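Local coordinates for Phi class glutathione transferase GSTF1 (Populus tremula x Populus tremuloides, PDB 4RI6), which probably conjugates glutathione to electrophilic substrates, releasing a halide, as a Phi class glutathione transferase of the cytoplasm, at residues 57-61 / 72-76; 98-102 / 156-160; 140-144 / 185-189. One frame throughout, in Å; residues are numbered along the deposited sequence.

In the fold
All three contacts are largely buried, and they divide between the two domains. Contact 1 joins sheet to helix in the thioredoxin-like domain beside bound glutathione; contacts 2 and 3 belong to the helical part of the chain, away from the annotated sites. Contact 1 is aromatic and aliphatic with one carboxylate at one end, contact 2 holds a loop by an asparagine amide hydrogen bond and an indole face, and contact 3 is leucine packing edged by an arginine. Contacts 1 and 2 meet through a long, weak ion pair between R74 and D100, and both reach the second subunit. Contact 3 lies across the chain's centre from contact 1, its nearest atoms about 17 Å away.

Contact 1: 57-61 / 72-76; sequences PAFKD and ICRYI
F59 packs on I72, Y75 and I76, and P57 on I72, where the sheet of the thioredoxin-like domain meets helix 69-79; the strand enters through the cis peptide bond before P57, the cis-proline characteristic of this fold. Apolar packing carries most of the contact. CB of F59 already lies against both I72 CG2 and I72 CD1, and the torsion that sets CG anti to the backbone N (chi1 168°) sends the ring on past I72 toward Y75 and I76. Further out, F59 CD2 lies 3.7 Å from I72 CG2, and F59 CE2 makes a looser touch on I76 CG1 at 4.2 Å. P57 CG meets I72 CD1 at 4.1 Å; the proline also touches bound glutathione, so this end of the contact forms part of the glutathione pocket.

The aromatic pair is oblique: the rings of F59 and Y75 are turned 75° against each other, and F59 CE1 comes 3.6 Å from Y75 CE2. L66 of the neighbouring strand packs on I72 and Y75, while V5 and I7 press on F59 from within the sheet.

The polar part lies at the far end of the strand. D61 and the phenol of Y75 approach from opposite directions, and the carboxylate is also engaged by K79, which pairs with OD2, and by the backbone N atoms of S63 and I64, which bond to OD1. This fixes the rotation of the carboxylate. Y75 OH donates to D61 OD2 over 2.7 Å, using the syn lone pair of that oxygen.

Contact 2: 98-102 / 156-160; sequences NIDQW and FLAGD
N98 reaches from helix 93-122 to the turn at 156-160, and its ND2 donates to the carbonyl O of A158 over 2.7 Å. The N-H points fairly straight at the oxygen (153°), which lies close to the plane of the asparagine amide. The torsion that places CG opposite the backbone N (chi1 176°) carries the amide out to the turn. Replacing N98 with an alanine would probably leave the A158 carbonyl without this donor and the turn less firmly tied to the helix.

One turn further along the helix, W102 can be followed outward. Its CB points toward the turn, and CG lies 4.2 Å from L157 CB. CD1 comes next, 3.9 Å from the methyl CB of A158, the same methyl that I99 CG1 touches at 4.0 Å. NE1 then passes 3.6 Å from L157 O; CE2 is nearly as close to that oxygen and CZ2 about half an ångström farther. The carbonyl O therefore sits over one face of the indole, offset toward its rim. It has a proper donor elsewhere, K150 NZ. F67 of the second subunit meets the W102 ring edge-to-face, so one side chain links this turn to the dimer interface.

The turn itself is closed by F156 N, which donates to G159 O over 2.9 Å. G159 adopts angles at which a CB would jam against the A158 carbonyl O, while L157 N is held by D166 at the start of helix 164-179.

Chemically, both successive carbonyls have a donor, N98 ND2 for A158 and K150 NZ for L157, and the indole face adds apolar cover over the second, which implies that these carbonyls are satisfied as the turn packs against the helix.

Contact 3: 140-144 / 185-189; sequences LAKVL and LFTSR
L144 lays its CD1 methyl over the centre of the F186 ring, a CH-pi contact only 5° off the ring normal, and this is the tight part of the meeting between helix 130-150 and the short helix 184-187. The torsion that sets CG of L144 opposite its carbonyl carbon (chi1 -67°) brings that methyl to within 3.5 Å of L185 O as well, while CD2 touches F186 CE2. A helical turn earlier, L140 CD2 meets L185 CD1 at 3.9 Å, and the other branch of L185, CD2, lies 3.9 Å from A141 CB. The two leucines cross at a slant, each branch of L185 finding its own partner on the longer helix.

The looser side is at R189, which is partly exposed, as A141 is. Its extended chain crosses the helix surface obliquely, with CD 3.7 Å from L144 CB, and makes no bond to segment 140-144. A141 O lies over one face of the guanidinium, with NH2 3.6 Å from that oxygen. One of its hydrogen bonds goes back to its own segment: NH1 donates to L185 O over 2.9 Å, in the carbonyl plane and on a lone pair. NE pairs with D145, so the charge is still tied to helix 130-150 just beyond the segment.

R189 stands at the N-cap position of helix 190-200, whose V192 touches F186. Behind the leucines, F110 of helix 93-122 and L176 of helix 164-179 each pack on both L140 and F186, so the short helix sits among helices 93-122, 130-150, 164-179 and 190-200.

Contact 1: 57-61 / 72-76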
ATOM      1  N   PRO A  57      10.535  -9.643  -1.717  1.00 20.68           N
ATOM      2  CA  PRO A  57      11.043 -10.665  -0.811  1.00 21.93           C
ATOM      3  C   PRO A  57       9.987 -11.558  -0.200  1.00 22.84           C
ATOM      4  O   PRO A  57       8.792 -11.297  -0.295  1.00 23.05           O
ATOM      5  CB  PRO A  57      11.693  -9.826   0.289  1.00 23.01           C
ATOM      6  CG  PRO A  57      10.793  -8.687   0.406  1.00 22.51           C
ATOM      7  CD  PRO A  57      10.386  -8.349  -1.011  1.00 20.97           C
ATOM      8  N   ALA A  58      10.467 -12.611   0.447  1.00 23.14           N
ATOM      9  CA  ALA A  58       9.683 -13.350   1.426  1.00 24.37           C
ATOM     10  C   ALA A  58      10.454 -13.362   2.740  1.00 24.20           C
ATOM     11  O   ALA A  58      11.681 -13.191   2.762  1.00 25.05           O
ATOM     12  CB  ALA A  58       9.382 -14.764   0.940  1.00 25.78           C
ATOM     13  N   PHE A  59       9.728 -13.581   3.826  1.00 23.73           N
ATOM     14  CA  PHE A  59      10.250 -13.535   5.171  1.00 24.82           C
ATOM     15  C   PHE A  59       9.827 -14.798   5.917  1.00 25.28           C
ATOM     16  O   PHE A  59       8.667 -15.216   5.801  1.00 25.37           O
ATOM     17  CB  PHE A  59       9.714 -12.286   5.881  1.00 25.29           C
ATOM     18  CG  PHE A  59       9.951 -12.281   7.354  1.00 25.49           C
ATOM     19  CD1 PHE A  59       9.150 -13.008   8.207  1.00 24.53           C
ATOM     20  CD2 PHE A  59      10.972 -11.516   7.895  1.00 25.21           C
ATOM     21  CE1 PHE A  59       9.386 -13.009   9.569  1.00 25.16           C
ATOM     22  CE2 PHE A  59      11.195 -11.494   9.249  1.00 25.14           C
ATOM     23  CZ  PHE A  59      10.403 -12.239  10.091  1.00 25.76           C
ATOM     24  N   LYS A  60      10.752 -15.393   6.681  1.00 26.32           N
ATOM     25  CA  LYS A  60      10.431 -16.470   7.621  1.00 27.29           C
ATOM     26  C   LYS A  60      11.100 -16.244   8.972  1.00 27.24           C
ATOM     27  O   LYS A  60      12.263 -15.863   9.036  1.00 28.03           O
ATOM     28  CB  LYS A  60      10.882 -17.849   7.102  1.00 28.03           C
ATOM     29  CG  LYS A  60      10.293 -18.324   5.791  1.00 30.29           C
ATOM     30  CD  LYS A  60      10.766 -19.757   5.521  1.00 32.81           C
ATOM     31  CE  LYS A  60      10.287 -20.292   4.186  1.00 33.38           C
ATOM     32  NZ  LYS A  60      10.739 -21.682   3.977  1.00 34.82           N
ATOM     33  N   ASP A  61      10.363 -16.479  10.052  1.00 27.65           N
ATOM     34  CA  ASP A  61      10.979 -16.726  11.346  1.00 28.67           C
ATOM     35  C   ASP A  61      10.311 -17.962  11.973  1.00 30.57           C
ATOM     36  O   ASP A  61       9.564 -18.659  11.289  1.00 30.43           O
ATOM     37  CB  ASP A  61      10.923 -15.474  12.255  1.00 28.47           C
ATOM     38  CG  ASP A  61       9.515 -15.069  12.674  1.00 27.22           C
ATOM     39  OD1 ASP A  61       8.547 -15.849  12.510  1.00 26.27           O
ATOM     40  OD2 ASP A  61       9.374 -13.949  13.211  1.00 26.57           O
ATOM     41  N   ILE A  72       5.952  -7.164   5.819  1.00 17.45           N
ATOM     42  CA  ILE A  72       7.108  -7.725   6.506  1.00 17.97           C
ATOM     43  C   ILE A  72       7.712  -6.684   7.464  1.00 18.91           C
ATOM     44  O   ILE A  72       8.048  -6.993   8.605  1.00 18.32           O
ATOM     45  CB  ILE A  72       8.165  -8.208   5.491  1.00 18.55           C
ATOM     46  CG1 ILE A  72       7.604  -9.393   4.695  1.00 18.54           C
ATOM     47  CG2 ILE A  72       9.463  -8.615   6.199  1.00 19.58           C
ATOM     48  CD1 ILE A  72       8.406  -9.781   3.494  1.00 19.09           C
ATOM     49  N   CYS A  73       7.823  -5.444   7.002  1.00 18.63           N
ATOM     50  CA  CYS A  73       8.469  -4.416   7.807  1.00 18.46           C
ATOM     51  C   CYS A  73       7.609  -4.037   9.001  1.00 18.75           C
ATOM     52  O   CYS A  73       8.130  -3.799  10.083  1.00 19.05           O
ATOM     53  CB  CYS A  73       8.778  -3.189   6.956  1.00 17.31           C
ATOM     54  SG  CYS A  73      10.109  -3.465   5.759  1.00 18.94           S
ATOM     55  N   ARG A  74       6.287  -3.996   8.828  1.00 18.93           N
ATOM     56  CA  ARG A  74       5.441  -3.694   9.968  1.00 19.60           C
ATOM     57  C   ARG A  74       5.547  -4.799  11.020  1.00 20.47           C
ATOM     58  O   ARG A  74       5.553  -4.533  12.210  1.00 21.27           O
ATOM     59  CB  ARG A  74       3.979  -3.487   9.545  1.00 19.61           C
ATOM     60  CG  ARG A  74       3.715  -2.061   9.119  1.00 21.30           C
ATOM     61  CD  ARG A  74       2.248  -1.730   8.935  1.00 24.09           C
ATOM     62  NE  ARG A  74       1.729  -2.368   7.759  1.00 25.78           N
ATOM     63  CZ  ARG A  74       1.654  -1.819   6.547  1.00 24.27           C
ATOM     64  NH1 ARG A  74       2.024  -0.582   6.295  1.00 23.72           N
ATOM     65  NH2 ARG A  74       1.170  -2.528   5.565  1.00 24.55           N
ATOM     66  N   TYR A  75       5.627  -6.045  10.580  1.00 19.78           N
ATOM     67  CA  TYR A  75       5.769  -7.155  11.517  1.00 20.83           C
ATOM     68  C   TYR A  75       7.076  -7.029  12.291  1.00 21.33           C
ATOM     69  O   TYR A  75       7.108  -7.173  13.509  1.00 21.49           O
ATOM     70  CB  TYR A  75       5.719  -8.491  10.784  1.00 21.44           C
ATOM     71  CG  TYR A  75       6.082  -9.667  11.649  1.00 22.01           C
ATOM     72  CD1 TYR A  75       5.219 -10.101  12.649  1.00 22.69           C
ATOM     73  CD2 TYR A  75       7.285 -10.343  11.474  1.00 22.66           C
ATOM     74  CE1 TYR A  75       5.525 -11.161  13.432  1.00 23.46           C
ATOM     75  CE2 TYR A  75       7.610 -11.413  12.267  1.00 23.19           C
ATOM     76  CZ  TYR A  75       6.724 -11.813  13.250  1.00 23.70           C
ATOM     77  OH  TYR A  75       7.012 -12.889  14.052  1.00 24.82           O
ATOM     78  N   ILE A  76       8.153  -6.740  11.572  1.00 20.97           N
ATOM     79  CA  ILE A  76       9.461  -6.577  12.196  1.00 21.54           C
ATOM     80  C   ILE A  76       9.400  -5.477  13.256  1.00 22.38           C
ATOM     81  O   ILE A  76       9.873  -5.642  14.379  1.00 22.67           O
ATOM     82  CB  ILE A  76      10.531  -6.250  11.129  1.00 21.55           C
ATOM     83  CG1 ILE A  76      10.808  -7.469  10.254  1.00 23.14           C
ATOM     84  CG2 ILE A  76      11.837  -5.778  11.777  1.00 21.33           C
ATOM     85  CD1 ILE A  76      11.585  -7.178   8.991  1.00 24.08           C
TER

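Contact 2: 98-102 / 156-160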
ATOM      1  N   ASN A  98       0.269   8.353  12.273  1.00 19.09           N
ATOM      2  CA  ASN A  98       0.814   9.528  11.618  1.00 19.51           C
ATOM      3  C   ASN A  98       1.902   9.186  10.609  1.00 18.26           C
ATOM      4  O   ASN A  98       1.956   9.772   9.533  1.00 17.94           O
ATOM      5  CB  ASN A  98       1.369  10.509  12.657  1.00 20.82           C
ATOM      6  CG  ASN A  98       2.019  11.695  12.018  1.00 22.02           C
ATOM      7  OD1 ASN A  98       1.381  12.459  11.303  1.00 21.99           O
ATOM      8  ND2 ASN A  98       3.304  11.855  12.260  1.00 23.02           N
ATOM      9  N   ILE A  99       2.764   8.243  10.962  1.00 17.91           N
ATOM     10  CA  ILE A  99       3.754   7.709  10.037  1.00 18.32           C
ATOM     11  C   ILE A  99       3.111   6.903   8.914  1.00 16.91           C
ATOM     12  O   ILE A  99       3.459   7.049   7.737  1.00 16.21           O
ATOM     13  CB  ILE A  99       4.764   6.842  10.800  1.00 19.21           C
ATOM     14  CG1 ILE A  99       5.600   7.739  11.707  1.00 19.75           C
ATOM     15  CG2 ILE A  99       5.677   6.054   9.854  1.00 18.33           C
ATOM     16  CD1 ILE A  99       6.300   6.979  12.821  1.00 20.15           C
ATOM     17  N   ASP A 100       2.133   6.088   9.287  1.00 17.76           N
ATOM     18  CA  ASP A 100       1.533   5.142   8.355  1.00 17.01           C
ATOM     19  C   ASP A 100       0.869   5.829   7.156  1.00 16.65           C
ATOM     20  O   ASP A 100       0.907   5.298   6.037  1.00 16.24           O
ATOM     21  CB  ASP A 100       0.519   4.281   9.099  1.00 17.14           C
ATOM     22  CG  ASP A 100       0.145   3.017   8.350  1.00 18.78           C
ATOM     23  OD1 ASP A 100       1.025   2.341   7.795  1.00 18.95           O
ATOM     24  OD2 ASP A 100      -1.056   2.683   8.338  1.00 21.80           O
ATOM     25  N   GLN A 101       0.275   7.006   7.345  1.00 17.39           N
ATOM     26  CA  GLN A 101      -0.351   7.669   6.198  1.00 17.37           C
ATOM     27  C   GLN A 101       0.700   8.010   5.130  1.00 16.49           C
ATOM     28  O   GLN A 101       0.389   7.989   3.948  1.00 16.40           O
ATOM     29  CB  GLN A 101      -1.122   8.926   6.627  1.00 17.91           C
ATOM     30  CG  GLN A 101      -0.239  10.044   7.107  1.00 17.65           C
ATOM     31  CD  GLN A 101      -0.995  11.141   7.832  1.00 17.96           C
ATOM     32  OE1 GLN A 101      -2.133  11.481   7.483  1.00 17.78           O
ATOM     33  NE2 GLN A 101      -0.369  11.691   8.865  1.00 17.97           N
ATOM     34  N   TRP A 102       1.940   8.286   5.539  1.00 16.04           N
ATOM     35  CA  TRP A 102       3.015   8.602   4.587  1.00 16.40           C
ATOM     36  C   TRP A 102       3.609   7.311   4.027  1.00 16.09           C
ATOM     37  O   TRP A 102       4.108   7.297   2.908  1.00 15.64           O
ATOM     38  CB  TRP A 102       4.082   9.496   5.243  1.00 16.11           C
ATOM     39  CG  TRP A 102       3.524  10.844   5.524  1.00 16.94           C
ATOM     40  CD1 TRP A 102       3.062  11.314   6.719  1.00 18.05           C
ATOM     41  CD2 TRP A 102       3.304  11.890   4.573  1.00 16.94           C
ATOM     42  NE1 TRP A 102       2.573  12.578   6.565  1.00 18.20           N
ATOM     43  CE2 TRP A 102       2.702  12.953   5.258  1.00 18.04           C
ATOM     44  CE3 TRP A 102       3.564  12.027   3.209  1.00 17.19           C
ATOM     45  CZ2 TRP A 102       2.369  14.129   4.635  1.00 19.39           C
ATOM     46  CZ3 TRP A 102       3.216  13.184   2.591  1.00 19.04           C
ATOM     47  CH2 TRP A 102       2.639  14.228   3.296  1.00 19.24           C
ATOM     48  N   PHE A 156      11.309  15.557   8.360  1.00 17.94           N
ATOM     49  CA  PHE A 156      11.056  14.304   7.672  1.00 18.09           C
ATOM     50  C   PHE A 156       9.592  14.284   7.259  1.00 18.46           C
ATOM     51  O   PHE A 156       8.847  15.216   7.576  1.00 18.76           O
ATOM     52  CB  PHE A 156      11.409  13.127   8.581  1.00 18.43           C
ATOM     53  CG  PHE A 156      12.862  13.097   8.984  1.00 18.79           C
ATOM     54  CD1 PHE A 156      13.823  12.543   8.138  1.00 18.53           C
ATOM     55  CD2 PHE A 156      13.267  13.607  10.205  1.00 19.76           C
ATOM     56  CE1 PHE A 156      15.165  12.538   8.488  1.00 19.45           C
ATOM     57  CE2 PHE A 156      14.621  13.579  10.569  1.00 20.28           C
ATOM     58  CZ  PHE A 156      15.560  13.038   9.701  1.00 19.95           C
ATOM     59  N   LEU A 157       9.164  13.257   6.532  1.00 17.91           N
ATOM     60  CA  LEU A 157       7.812  13.324   5.977  1.00 17.56           C
ATOM     61  C   LEU A 157       6.752  13.430   7.054  1.00 19.27           C
ATOM     62  O   LEU A 157       5.799  14.189   6.907  1.00 20.95           O
ATOM     63  CB  LEU A 157       7.516  12.108   5.111  1.00 17.79           C
ATOM     64  CG  LEU A 157       8.183  12.103   3.746  1.00 19.33           C
ATOM     65  CD1 LEU A 157       7.937  10.791   3.054  1.00 20.36           C
ATOM     66  CD2 LEU A 157       7.684  13.240   2.858  1.00 19.46           C
ATOM     67  N   ALA A 158       6.909  12.663   8.127  1.00 19.07           N
ATOM     68  CA  ALA A 158       5.865  12.566   9.128  1.00 20.85           C
ATOM     69  C   ALA A 158       6.107  13.431  10.368  1.00 22.86           C
ATOM     70  O   ALA A 158       5.285  13.458  11.282  1.00 25.42           O
ATOM     71  CB  ALA A 158       5.692  11.100   9.527  1.00 20.85           C
ATOM     72  N   GLY A 159       7.199  14.179  10.387  1.00 22.65           N
ATOM     73  CA  GLY A 159       7.542  14.927  11.578  1.00 22.90           C
ATOM     74  C   GLY A 159       9.025  15.094  11.801  1.00 22.99           C
ATOM     75  O   GLY A 159       9.784  15.213  10.841  1.00 21.29           O
ATOM     76  N   ASP A 160       9.432  15.081  13.069  1.00 24.69           N
ATOM     77  CA  ASP A 160      10.779  15.543  13.427  1.00 25.97           C
ATOM     78  C   ASP A 160      11.780  14.398  13.542  1.00 25.80           C
ATOM     79  O   ASP A 160      12.928  14.591  13.925  1.00 25.82           O
ATOM     80  CB  ASP A 160      10.748  16.361  14.737  1.00 28.41           C
ATOM     81  CG  ASP A 160      10.208  15.589  15.915  1.00 32.93           C
ATOM     82  OD1 ASP A 160       9.989  14.375  15.790  1.00 34.38           O
ATOM     83  OD2 ASP A 160      10.006  16.202  16.986  1.00 35.55           O
TER

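Contact 3: 140-144 / 185-189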
ATOM      1  N   LEU A 140       5.645  11.937 -11.012  1.00 17.00           N
ATOM      2  CA  LEU A 140       6.473  11.934  -9.837  1.00 16.67           C
ATOM      3  C   LEU A 140       6.817  13.373  -9.439  1.00 16.95           C
ATOM      4  O   LEU A 140       6.898  13.695  -8.257  1.00 17.82           O
ATOM      5  CB  LEU A 140       7.736  11.108 -10.093  1.00 17.19           C
ATOM      6  CG  LEU A 140       8.721  10.988  -8.928  1.00 19.22           C
ATOM      7  CD1 LEU A 140       8.052  10.489  -7.642  1.00 20.00           C
ATOM      8  CD2 LEU A 140       9.877  10.067  -9.310  1.00 20.16           C
ATOM      9  N   ALA A 141       7.017  14.229 -10.431  1.00 17.05           N
ATOM     10  CA  ALA A 141       7.284  15.632 -10.179  1.00 17.19           C
ATOM     11  C   ALA A 141       6.153  16.264  -9.382  1.00 17.16           C
ATOM     12  O   ALA A 141       6.401  17.028  -8.436  1.00 17.37           O
ATOM     13  CB  ALA A 141       7.516  16.368 -11.483  1.00 17.54           C
ATOM     14  N   LYS A 142       4.913  15.935  -9.740  1.00 18.19           N
ATOM     15  CA  LYS A 142       3.755  16.438  -9.003  1.00 19.14           C
ATOM     16  C   LYS A 142       3.749  15.957  -7.551  1.00 17.89           C
ATOM     17  O   LYS A 142       3.448  16.727  -6.644  1.00 17.94           O
ATOM     18  CB  LYS A 142       2.447  16.035  -9.707  1.00 23.98           C
ATOM     19  CG  LYS A 142       2.217  16.788 -11.032  1.00 29.29           C
ATOM     20  CD  LYS A 142       1.565  18.149 -10.837  1.00 33.51           C
ATOM     21  CE  LYS A 142       2.042  19.154 -11.888  1.00 34.96           C
ATOM     22  NZ  LYS A 142       1.684  20.580 -11.594  1.00 37.62           N
ATOM     23  N   VAL A 143       4.063  14.686  -7.327  1.00 16.61           N
ATOM     24  CA  VAL A 143       4.189  14.182  -5.971  1.00 16.31           C
ATOM     25  C   VAL A 143       5.268  14.945  -5.199  1.00 16.67           C
ATOM     26  O   VAL A 143       5.077  15.342  -4.050  1.00 16.46           O
ATOM     27  CB  VAL A 143       4.526  12.678  -5.981  1.00 17.45           C
ATOM     28  CG1 VAL A 143       4.756  12.161  -4.600  1.00 16.42           C
ATOM     29  CG2 VAL A 143       3.402  11.890  -6.639  1.00 18.16           C
ATOM     30  N   LEU A 144       6.424  15.117  -5.822  1.00 16.28           N
ATOM     31  CA  LEU A 144       7.548  15.757  -5.129  1.00 16.10           C
ATOM     32  C   LEU A 144       7.320  17.250  -4.898  1.00 16.87           C
ATOM     33  O   LEU A 144       7.893  17.811  -3.955  1.00 17.05           O
ATOM     34  CB  LEU A 144       8.840  15.513  -5.899  1.00 16.80           C
ATOM     35  CG  LEU A 144       9.275  14.034  -5.902  1.00 17.62           C
ATOM     36  CD1 LEU A 144      10.516  13.852  -6.769  1.00 17.78           C
ATOM     37  CD2 LEU A 144       9.538  13.491  -4.474  1.00 18.49           C
ATOM     38  N   LEU A 185      14.824  15.393 -10.270  1.00 18.75           N
ATOM     39  CA  LEU A 185      13.506  15.428  -9.645  1.00 18.75           C
ATOM     40  C   LEU A 185      13.616  15.661  -8.146  1.00 18.74           C
ATOM     41  O   LEU A 185      12.789  16.368  -7.547  1.00 18.73           O
ATOM     42  CB  LEU A 185      12.734  14.126  -9.918  1.00 19.11           C
ATOM     43  CG  LEU A 185      12.262  13.932 -11.348  1.00 20.33           C
ATOM     44  CD1 LEU A 185      11.830  12.507 -11.564  1.00 21.67           C
ATOM     45  CD2 LEU A 185      11.118  14.916 -11.659  1.00 21.70           C
ATOM     46  N   PHE A 186      14.659  15.087  -7.559  1.00 18.61           N
ATOM     47  CA  PHE A 186      14.930  15.223  -6.134  1.00 18.76           C
ATOM     48  C   PHE A 186      15.862  16.404  -5.853  1.00 19.34           C
ATOM     49  O   PHE A 186      15.615  17.199  -4.947  1.00 20.74           O
ATOM     50  CB  PHE A 186      15.544  13.930  -5.601  1.00 18.78           C
ATOM     51  CG  PHE A 186      14.622  12.738  -5.711  1.00 18.01           C
ATOM     52  CD1 PHE A 186      14.490  12.033  -6.899  1.00 18.06           C
ATOM     53  CD2 PHE A 186      13.872  12.333  -4.619  1.00 19.02           C
ATOM     54  CE1 PHE A 186      13.625  10.933  -6.980  1.00 18.15           C
ATOM     55  CE2 PHE A 186      13.018  11.249  -4.700  1.00 18.87           C
ATOM     56  CZ  PHE A 186      12.897  10.551  -5.874  1.00 18.39           C
ATOM     57  N   THR A 187      16.919  16.535  -6.648  1.00 19.05           N
ATOM     58  CA  THR A 187      17.978  17.478  -6.294  1.00 21.28           C
ATOM     59  C   THR A 187      17.624  18.923  -6.639  1.00 21.19           C
ATOM     60  O   THR A 187      18.205  19.824  -6.062  1.00 23.17           O
ATOM     61  CB  THR A 187      19.326  17.120  -6.966  1.00 23.41           C
ATOM     62  OG1 THR A 187      19.205  17.217  -8.390  1.00 24.33           O
ATOM     63  CG2 THR A 187      19.755  15.708  -6.577  1.00 23.72           C
ATOM     64  N   SER A 188      16.659  19.145  -7.549  1.00 20.83           N
ATOM     65  CA  SER A 188      16.250  20.506  -7.948  1.00 20.36           C
ATOM     66  C   SER A 188      15.220  21.131  -7.005  1.00 20.62           C
ATOM     67  O   SER A 188      14.888  22.315  -7.129  1.00 23.17           O
ATOM     68  CB  SER A 188      15.680  20.519  -9.363  1.00 21.80           C
ATOM     69  OG  SER A 188      14.382  19.943  -9.404  1.00 23.23           O
ATOM     70  N   ARG A 189      14.749  20.342  -6.055  1.00 19.07           N
ATOM     71  CA  ARG A 189      13.762  20.774  -5.067  1.00 18.88           C
ATOM     72  C   ARG A 189      14.481  20.872  -3.721  1.00 19.28           C
ATOM     73  O   ARG A 189      14.930  19.874  -3.182  1.00 20.59           O
ATOM     74  CB  ARG A 189      12.603  19.770  -5.018  1.00 18.46           C
ATOM     75  CG  ARG A 189      11.697  19.849  -6.231  1.00 19.10           C
ATOM     76  CD  ARG A 189      10.665  18.704  -6.288  1.00 18.72           C
ATOM     77  NE  ARG A 189       9.740  18.972  -7.377  1.00 18.42           N
ATOM     78  CZ  ARG A 189       9.989  18.738  -8.659  1.00 19.08           C
ATOM     79  NH1 ARG A 189      11.089  18.103  -9.039  1.00 19.47           N
ATOM     80  NH2 ARG A 189       9.138  19.158  -9.568  1.00 18.51           N
TER